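Local coordinates for protein heme oxygenase 1 (Synechocystis sp., PDB 1WE1) that probably opens the haem ring with release of iron, yielding biliverdin IXalpha and carbon monoxide, a key step toward the chromophores of photosynthetic antennae, at residues K61-P64 with I65-H68. Residues are numbered along the deposited sequence; the frame is centred on the assembly and turned at random.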
loop_
_atom_site.group_PDB
_atom_site.type_symbol
_atom_site.label_atom_id
_atom_site.label_comp_id
_atom_site.label_asym_id
_atom_site.label_seq_id
_atom_site.Cartn_x
_atom_site.Cartn_y
_atom_site.Cartn_z
ATOM N N LYS A 61 -19.383 -2.475 5.898
ATOM C CA LYS A 61 -19.469 -1.130 6.456
ATOM C C LYS A 61 -20.206 -1.146 7.800
ATOM O O LYS A 61 -19.942 -0.311 8.673
ATOM C CB LYS A 61 -20.184 -0.182 5.487
ATOM C CG LYS A 61 -21.583 -0.610 5.133
ATOM C CD LYS A 61 -22.388 0.504 4.465
ATOM C CE LYS A 61 -21.821 0.917 3.113
ATOM N NZ LYS A 61 -20.547 1.672 3.244
ATOM N N ASP A 62 -21.113 -2.110 7.968
ATOM C CA ASP A 62 -21.902 -2.231 9.198
ATOM C C ASP A 62 -21.626 -3.508 9.996
ATOM O O ASP A 62 -22.445 -3.923 10.816
ATOM C CB ASP A 62 -23.392 -2.151 8.858
ATOM C CG ASP A 62 -23.643 -2.201 7.362
ATOM O OD1 ASP A 62 -23.032 -3.067 6.689
ATOM O OD2 ASP A 62 -24.447 -1.381 6.861
ATOM N N HIS A 63 -20.473 -4.125 9.752
ATOM C CA HIS A 63 -20.074 -5.344 10.452
ATOM C C HIS A 63 -19.656 -4.989 11.885
ATOM O O HIS A 63 -19.110 -3.917 12.137
ATOM C CB HIS A 63 -18.932 -6.009 9.669
ATOM C CG HIS A 63 -18.292 -7.175 10.360
ATOM N ND1 HIS A 63 -17.256 -7.031 11.260
ATOM C CD2 HIS A 63 -18.507 -8.507 10.245
ATOM C CE1 HIS A 63 -16.860 -8.224 11.667
ATOM N NE2 HIS A 63 -17.601 -9.138 11.066
ATOM N N PRO A 64 -19.936 -5.881 12.848
ATOM C CA PRO A 64 -19.595 -5.668 14.260
ATOM C C PRO A 64 -18.181 -5.146 14.534
ATOM O O PRO A 64 -17.974 -4.353 15.458
ATOM C CB PRO A 64 -19.844 -7.041 14.873
ATOM C CG PRO A 64 -21.047 -7.498 14.114
ATOM C CD PRO A 64 -20.679 -7.143 12.679
ATOM N N ILE A 65 -17.215 -5.587 13.731
ATOM C CA ILE A 65 -15.829 -5.160 13.906
ATOM C C ILE A 65 -15.359 -4.147 12.873
ATOM O O ILE A 65 -15.047 -3.014 13.224
ATOM C CB ILE A 65 -14.868 -6.363 13.888
ATOM C CG1 ILE A 65 -15.109 -7.232 15.126
ATOM C CG2 ILE A 65 -13.418 -5.885 13.845
ATOM C CD1 ILE A 65 -14.232 -8.473 15.183
ATOM N N LEU A 66 -15.317 -4.552 11.606
ATOM C CA LEU A 66 -14.859 -3.680 10.516
ATOM C C LEU A 66 -15.484 -2.278 10.439
ATOM O O LEU A 66 -14.826 -1.324 10.011
ATOM C CB LEU A 66 -15.029 -4.396 9.165
ATOM C CG LEU A 66 -13.936 -5.377 8.700
ATOM C CD1 LEU A 66 -12.791 -5.447 9.700
ATOM C CD2 LEU A 66 -14.541 -6.750 8.496
ATOM N N SER A 67 -16.740 -2.156 10.855
ATOM C CA SER A 67 -17.442 -0.872 10.827
ATOM C C SER A 67 -16.686 0.211 11.586
ATOM O O SER A 67 -16.892 1.402 11.353
ATOM C CB SER A 67 -18.839 -1.017 11.442
ATOM O OG SER A 67 -18.762 -1.249 12.843
ATOM N N HIS A 68 -15.825 -0.217 12.503
ATOM C CA HIS A 68 -15.029 0.690 13.323
ATOM C C HIS A 68 -13.860 1.297 12.551
ATOM O O HIS A 68 -13.440 2.420 12.833
ATOM C CB HIS A 68 -14.491 -0.047 14.558
ATOM C CG HIS A 68 -15.541 -0.395 15.571
ATOM N ND1 HIS A 68 -16.703 -1.065 15.247
ATOM C CD2 HIS A 68 -15.590 -0.188 16.909
ATOM C CE1 HIS A 68 -17.420 -1.256 16.340
ATOM N NE2 HIS A 68 -16.767 -0.733 17.362
#
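Ile65 lies alongside the His63 imidazole, the two side chains pointing the same way, with Ile65 CB 3.5 Å from His63 CE1. His63 CG stands anti to the backbone N (chi1 172°), and the turned ring (chi2 -87°) brings ND1 to the backbone N of Leu66. Leu66 N donates a hydrogen bond to His63 ND1 at 3.2 Å, reaching it from 17° out of the ring plane. Leu66 also sends CD2 over one face of the imidazole in a CH-pi contact, 4.2 Å from the ring centroid, while Pro64 CD covers part of the opposite face. With an alanine at His63, the Leu66 N-H is likely to lose this acceptor and Leu66 CD2 the ring face it packs on. Ser67 grips the carbonyl of His63 twice. Its OG donates to His63 O at 2.8 Å, almost in line with the C=O bond, and its N gives a second hydrogen bond to the same oxygen at 3.2 Å, an i-to-i+4 link that folds the chain back at the 3-10 segment 66-68. His68 N bonds to Ile65 O with the i-to-i+3 spacing of a 3-10 turn. His68 ND1 donates to Ser67 OG (3.2 Å), so the hydroxyl links the His63 carbonyl to a second imidazole; His68 CE1 approaches Pro64 O at 3.3 Å. This surface loop joins helix 36-59 to helix 77-88 in the all-helical haem oxygenase fold, with Leu66 buried against Phe60 and Pro117, and Ile65 and His68 resting on Ile180 and Leu178 of the loop between helices 164-176 and 182-205.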